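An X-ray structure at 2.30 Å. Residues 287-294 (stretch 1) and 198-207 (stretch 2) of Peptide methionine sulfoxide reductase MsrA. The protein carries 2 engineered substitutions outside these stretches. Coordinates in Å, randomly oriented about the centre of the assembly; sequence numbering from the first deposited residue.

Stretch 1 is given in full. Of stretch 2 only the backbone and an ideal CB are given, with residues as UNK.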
ATOM      1  N   ASN B 287      27.956  11.105  -7.041  1.00 46.50           N
ATOM      2  CA  ASN B 287      29.409  11.123  -7.156  1.00 44.29           C
ATOM      3  C   ASN B 287      30.064  10.612  -5.878  1.00 44.26           C
ATOM      4  O   ASN B 287      29.739  11.067  -4.781  1.00 41.98           O
ATOM      5  CB  ASN B 287      29.908  12.535  -7.471  1.00 42.95           C
ATOM      6  CG  ASN B 287      29.356  13.072  -8.778  1.00 44.41           C
ATOM      7  OD1 ASN B 287      29.850  12.743  -9.857  1.00 47.67           O
ATOM      8  ND2 ASN B 287      28.331  13.911  -8.686  1.00 36.31           N
ATOM      9  N   GLY B 288      30.977   9.657  -6.025  1.00 37.08           N
ATOM     10  CA  GLY B 288      31.714   9.124  -4.894  1.00 45.04           C
ATOM     11  C   GLY B 288      32.541  10.178  -4.183  1.00 53.97           C
ATOM     12  O   GLY B 288      32.744  10.107  -2.970  1.00 45.74           O
ATOM     13  N   ALA B 289      33.016  11.159  -4.944  1.00 40.87           N
ATOM     14  CA  ALA B 289      33.828  12.244  -4.403  1.00 41.83           C
ATOM     15  C   ALA B 289      33.055  13.085  -3.389  1.00 44.41           C
ATOM     16  O   ALA B 289      33.649  13.764  -2.552  1.00 44.25           O
ATOM     17  CB  ALA B 289      34.348  13.124  -5.530  1.00 49.54           C
ATOM     18  N   ALA B 290      31.729  13.040  -3.475  1.00 38.42           N
ATOM     19  CA  ALA B 290      30.876  13.800  -2.570  1.00 40.02           C
ATOM     20  C   ALA B 290      30.575  13.020  -1.293  1.00 50.73           C
ATOM     21  O   ALA B 290      29.948  13.543  -0.371  1.00 40.88           O
ATOM     22  CB  ALA B 290      29.582  14.187  -3.268  1.00 36.05           C
ATOM     23  N   LEU B 291      31.021  11.768  -1.241  1.00 47.02           N
ATOM     24  CA  LEU B 291      30.695  10.897  -0.115  1.00 50.22           C
ATOM     25  C   LEU B 291      31.921  10.441   0.672  1.00 44.58           C
ATOM     26  O   LEU B 291      33.017  10.315   0.128  1.00 44.47           O
ATOM     27  CB  LEU B 291      29.922   9.670  -0.607  1.00 36.34           C
ATOM     28  CG  LEU B 291      28.655   9.943  -1.418  1.00 44.06           C
ATOM     29  CD1 LEU B 291      28.061   8.641  -1.937  1.00 40.63           C
ATOM     30  CD2 LEU B 291      27.638  10.710  -0.586  1.00 34.75           C
ATOM     31  N   ARG B 292      31.714  10.206   1.964  1.00 49.33           N
ATOM     32  CA  ARG B 292      32.713   9.578   2.819  1.00 40.93           C
ATOM     33  C   ARG B 292      32.128   8.323   3.458  1.00 44.91           C
ATOM     34  O   ARG B 292      31.159   8.399   4.212  1.00 44.24           O
ATOM     35  CB  ARG B 292      33.190  10.553   3.897  1.00 46.55           C
ATOM     36  CG  ARG B 292      34.196   9.958   4.868  1.00 42.29           C
ATOM     37  CD  ARG B 292      34.679  11.005   5.861  1.00 56.56           C
ATOM     38  NE  ARG B 292      35.049  10.416   7.146  1.00 67.81           N
ATOM     39  CZ  ARG B 292      34.358  10.586   8.269  1.00 76.41           C
ATOM     40  NH1 ARG B 292      33.259  11.329   8.265  1.00 72.51           N
ATOM     41  NH2 ARG B 292      34.764  10.016   9.394  1.00 75.07           N
ATOM     42  N   PHE B 293      32.717   7.169   3.157  1.00 47.32           N
ATOM     43  CA  PHE B 293      32.198   5.903   3.661  1.00 39.34           C
ATOM     44  C   PHE B 293      32.644   5.620   5.091  1.00 42.33           C
ATOM     45  O   PHE B 293      33.816   5.776   5.434  1.00 42.37           O
ATOM     46  CB  PHE B 293      32.619   4.747   2.752  1.00 38.89           C
ATOM     47  CG  PHE B 293      32.175   3.399   3.244  1.00 43.32           C
ATOM     48  CD1 PHE B 293      30.852   3.006   3.126  1.00 46.46           C
ATOM     49  CD2 PHE B 293      33.081   2.521   3.819  1.00 43.24           C
ATOM     50  CE1 PHE B 293      30.438   1.765   3.577  1.00 44.53           C
ATOM     51  CE2 PHE B 293      32.673   1.279   4.271  1.00 37.36           C
ATOM     52  CZ  PHE B 293      31.350   0.902   4.150  1.00 40.38           C
ATOM     53  N   ILE B 294      31.693   5.199   5.917  1.00 37.38           N
ATOM     54  CA  ILE B 294      31.968   4.850   7.303  1.00 44.94           C
ATOM     55  C   ILE B 294      31.495   3.432   7.597  1.00 41.71           C
ATOM     56  O   ILE B 294      30.292   3.176   7.638  1.00 43.08           O
ATOM     57  CB  ILE B 294      31.290   5.831   8.278  1.00 42.49           C
ATOM     58  CG1 ILE B 294      31.715   7.267   7.963  1.00 42.41           C
ATOM     59  CG2 ILE B 294      31.616   5.465   9.718  1.00 39.14           C
ATOM     60  CD1 ILE B 294      31.245   8.280   8.972  1.00 59.75           C
ATOM     61  N   UNK B 198      35.507   5.869 -11.952  1.00 52.35           N
ATOM     62  CA  UNK B 198      36.741   6.399 -11.376  1.00 52.35           C
ATOM     63  C   UNK B 198      36.717   6.402  -9.851  1.00 59.76           C
ATOM     64  O   UNK B 198      37.767   6.368  -9.209  1.00 60.58           O
ATOM     65  CB  UNK B 198      36.988   7.819 -11.889  1.00 52.35           C
ATOM     66  N   UNK B 199      35.522   6.446  -9.272  1.00 57.74           N
ATOM     67  CA  UNK B 199      35.389   6.485  -7.821  1.00 52.31           C
ATOM     68  C   UNK B 199      35.618   5.117  -7.191  1.00 56.91           C
ATOM     69  O   UNK B 199      35.231   4.090  -7.751  1.00 45.13           O
ATOM     70  CB  UNK B 199      34.005   7.010  -7.434  1.00 52.31           C
ATOM     71  N   UNK B 200      36.247   5.115  -6.021  1.00 49.15           N
ATOM     72  CA  UNK B 200      36.481   3.887  -5.272  1.00 54.53           C
ATOM     73  C   UNK B 200      35.173   3.297  -4.751  1.00 55.97           C
ATOM     74  O   UNK B 200      35.094   2.109  -4.443  1.00 55.77           O
ATOM     75  CB  UNK B 200      37.439   4.151  -4.109  1.00 54.53           C
ATOM     76  N   UNK B 201      34.149   4.139  -4.660  1.00 46.20           N
ATOM     77  CA  UNK B 201      32.849   3.728  -4.141  1.00 48.07           C
ATOM     78  C   UNK B 201      31.936   3.163  -5.227  1.00 50.57           C
ATOM     79  O   UNK B 201      30.792   2.809  -4.954  1.00 50.81           O
ATOM     80  CB  UNK B 201      32.164   4.914  -3.459  1.00 48.07           C
ATOM     81  N   UNK B 202      32.440   3.080  -6.455  1.00 58.84           N
ATOM     82  CA  UNK B 202      31.646   2.547  -7.558  1.00 58.58           C
ATOM     83  C   UNK B 202      31.418   1.048  -7.391  1.00 57.97           C
ATOM     84  O   UNK B 202      30.291   0.608  -7.159  1.00 63.27           O
ATOM     85  CB  UNK B 202      32.333   2.830  -8.896  1.00 58.58           C
ATOM     86  N   UNK B 203      32.486   0.267  -7.511  1.00 57.86           N
ATOM     87  CA  UNK B 203      32.413  -1.161  -7.231  1.00 56.22           C
ATOM     88  C   UNK B 203      32.745  -1.396  -5.763  1.00 53.28           C
ATOM     89  O   UNK B 203      33.886  -1.701  -5.412  1.00 54.68           O
ATOM     90  CB  UNK B 203      33.360  -1.949  -8.138  1.00 56.22           C
ATOM     91  N   UNK B 204      31.736  -1.253  -4.910  1.00 52.71           N
ATOM     92  CA  UNK B 204      31.934  -1.266  -3.467  1.00 48.69           C
ATOM     93  C   UNK B 204      30.646  -1.694  -2.761  1.00 51.60           C
ATOM     94  O   UNK B 204      29.568  -1.178  -3.066  1.00 51.31           O
ATOM     95  CB  UNK B 204      32.384   0.111  -2.974  1.00 48.69           C
ATOM     96  N   UNK B 205      30.752  -2.631  -1.822  1.00 50.57           N
ATOM     97  CA  UNK B 205      29.564  -3.240  -1.229  1.00 45.77           C
ATOM     98  C   UNK B 205      29.740  -3.497   0.275  1.00 45.70           C
ATOM     99  O   UNK B 205      28.983  -4.264   0.876  1.00 59.09           O
ATOM    100  CB  UNK B 205      29.238  -4.551  -1.947  1.00 45.77           C
ATOM    101  N   UNK B 206      30.710  -2.866   0.898  1.00 44.04           N
ATOM    102  CA  UNK B 206      30.912  -3.044   2.312  1.00 45.09           C
ATOM    103  C   UNK B 206      29.762  -2.444   3.094  1.00 50.97           C
ATOM    104  O   UNK B 206      29.100  -1.575   2.619  1.00 49.40           O
ATOM    105  CB  UNK B 206      32.241  -2.422   2.746  1.00 45.09           C
ATOM    106  N   UNK B 207      29.514  -2.950   4.284  1.00 50.06           N
ATOM    107  CA  UNK B 207      28.412  -2.472   5.112  1.00 46.98           C
ATOM    108  C   UNK B 207      28.795  -1.212   5.875  1.00 40.36           C
ATOM    109  O   UNK B 207      29.865  -1.136   6.479  1.00 52.08           O
ATOM    110  CB  UNK B 207      27.972  -3.562   6.091  1.00 46.98           C
TER

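Position 198 has nothing of stretch 1 within 5.5 Å of its ideal CB, so the visible atoms set no preference, and many residues would serve. It is Thr198, chi1 p, whose OG1 is hydrogen-bonded elsewhere in the structure.

Position 199 is different. Its CA-to-CB bond points toward stretch 1, and the ideal CB lies 4.0 Å from Gly288 CA. Gly288, which has no side chain, lies opposite, its CA 5.4 Å from the CA of 199. A compact side chain suits a CB this close to the glycine; alanine, serine or perhaps cysteine would serve, and larger ones are left undecided. The position also opens a turn, with the amide of 201 within reach of a short polar side chain. Serine meets both demands: with chi1 t, Ser199 OG sits 3.2 Å from Gly288 CA and accepts a hydrogen bond from the backbone N of 201, also at 3.2 Å. A CB on Gly288 would fall 1.7 Å from Ser199 OG, a clash, so the small residues fit as a pair.

At position 200, phi/psi of -68/-21 fits the second place of a type I turn, and CB points sideways with no neighbour in stretch 1. Stretch 1 leaves the choice open. Glu200 occupies it, and its carboxylate makes no contact with stretch 1.

Position 201 directs its CB toward stretch 1, 4.5 Å from Gly288 CA. Beyond it lie the carbonyls of Gly288 and Leu291 and, farther along, the amide N of Phe293, a donor awaiting an acceptor. A long, flat side chain with a polar tip is favoured; phenylalanine could fill the space but could not accept that hydrogen. The residue is Tyr201. Its ring edge meets Gly288 O (3.6 Å from Tyr201 CD2) and Leu291 O (3.3 Å from Tyr201 CE2), while Tyr201 OH accepts a hydrogen bond from Phe293 N at 3.0 Å, with a nearly straight angle of 164°. The ring also packs against the Phe293 side chain: Tyr201 CZ lies 3.5 Å from Phe293 CB.

Position 202 closes the turn, its N bonding to the O of 199 at 3.2 Å; CB points sideways, leaving the choice wide. Asp202 lies there. Position 203 is out of reach and equally permissive; Lys203 NZ forms a long salt bridge with Asp202 OD2, 3.6 Å away.

Position 204 has an extended backbone and a CB pointing toward stretch 1, but no atom within 5.5 Å. A long apolar or aromatic group could bridge the gap to the Phe293 ring. Phe204 does so, presenting its edge to a face of that ring: centroids are 4.8 Å apart, planes at 77°, and Phe204 CE2 is 3.6 Å from Phe293 CE2.

The CB of 205 points away, so stretch 1 sets no preference; the residue is Asp205. At 206 the CB faces Phe293 CZ at 3.7 Å, suiting a small apolar group, and Ala206 makes this contact with its methyl.

Position 207 turns its CB away, leaving side-chain choice open. Glu207 contributes its backbone O, 3.4 Å from Phe293 CZ, while its carboxylate bonds elsewhere in the structure.

Stretch 2, residues 198-207: TSEYDKFDAE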
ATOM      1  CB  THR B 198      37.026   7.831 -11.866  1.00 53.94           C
ATOM      2  OG1 THR B 198      35.918   8.681 -11.545  1.00 57.81           O
ATOM      3  CG2 THR B 198      37.257   7.843 -13.370  1.00 53.21           C
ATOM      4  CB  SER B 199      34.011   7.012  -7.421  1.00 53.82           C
ATOM      5  OG  SER B 199      33.865   7.022  -6.012  1.00 48.07           O
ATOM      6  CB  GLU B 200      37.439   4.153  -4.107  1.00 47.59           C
ATOM      7  CG  GLU B 200      36.909   5.154  -3.091  1.00 65.57           C
ATOM      8  CD  GLU B 200      37.885   5.418  -1.959  1.00 77.57           C
ATOM      9  OE1 GLU B 200      38.274   4.453  -1.270  1.00 88.63           O
ATOM     10  OE2 GLU B 200      38.260   6.592  -1.760  1.00 87.90           O
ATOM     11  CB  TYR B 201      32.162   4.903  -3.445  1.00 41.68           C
ATOM     12  CG  TYR B 201      32.887   5.393  -2.212  1.00 42.35           C
ATOM     13  CD1 TYR B 201      33.655   4.528  -1.444  1.00 47.35           C
ATOM     14  CD2 TYR B 201      32.804   6.722  -1.815  1.00 45.14           C
ATOM     15  CE1 TYR B 201      34.321   4.971  -0.317  1.00 42.53           C
ATOM     16  CE2 TYR B 201      33.465   7.174  -0.688  1.00 51.42           C
ATOM     17  CZ  TYR B 201      34.221   6.295   0.058  1.00 47.25           C
ATOM     18  OH  TYR B 201      34.881   6.740   1.180  1.00 43.69           O
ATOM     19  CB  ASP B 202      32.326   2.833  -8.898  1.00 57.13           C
ATOM     20  CG  ASP B 202      31.514   2.337 -10.079  1.00 55.72           C
ATOM     21  OD1 ASP B 202      30.275   2.498 -10.058  1.00 55.28           O
ATOM     22  OD2 ASP B 202      32.113   1.788 -11.027  1.00 61.49           O
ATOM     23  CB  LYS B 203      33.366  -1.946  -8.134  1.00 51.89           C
ATOM     24  CG  LYS B 203      33.250  -1.598  -9.611  1.00 59.75           C
ATOM     25  CD  LYS B 203      31.841  -1.836 -10.129  1.00 64.73           C
ATOM     26  CE  LYS B 203      31.713  -1.421 -11.586  1.00 66.95           C
ATOM     27  NZ  LYS B 203      30.297  -1.183 -11.978  1.00 74.81           N
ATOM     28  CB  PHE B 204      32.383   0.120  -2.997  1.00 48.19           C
ATOM     29  CG  PHE B 204      32.931   0.149  -1.600  1.00 53.32           C
ATOM     30  CD1 PHE B 204      34.261  -0.146  -1.358  1.00 52.86           C
ATOM     31  CD2 PHE B 204      32.120   0.492  -0.533  1.00 54.18           C
ATOM     32  CE1 PHE B 204      34.770  -0.114  -0.074  1.00 62.43           C
ATOM     33  CE2 PHE B 204      32.623   0.529   0.753  1.00 58.62           C
ATOM     34  CZ  PHE B 204      33.949   0.225   0.983  1.00 46.36           C
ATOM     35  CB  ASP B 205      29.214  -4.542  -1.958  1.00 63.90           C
ATOM     36  CG  ASP B 205      27.819  -5.050  -1.620  1.00 84.86           C
ATOM     37  OD1 ASP B 205      26.909  -4.217  -1.434  1.00 79.84           O
ATOM     38  OD2 ASP B 205      27.637  -6.286  -1.540  1.00 77.70           O
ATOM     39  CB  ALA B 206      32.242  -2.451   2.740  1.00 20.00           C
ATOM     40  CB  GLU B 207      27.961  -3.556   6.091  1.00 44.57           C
ATOM     41  CG  GLU B 207      27.382  -4.790   5.427  1.00 48.02           C
ATOM     42  CD  GLU B 207      26.885  -5.808   6.433  1.00 67.66           C
ATOM     43  OE1 GLU B 207      25.656  -5.892   6.636  1.00 71.44           O
ATOM     44  OE2 GLU B 207      27.724  -6.521   7.024  1.00 62.56           O
TER
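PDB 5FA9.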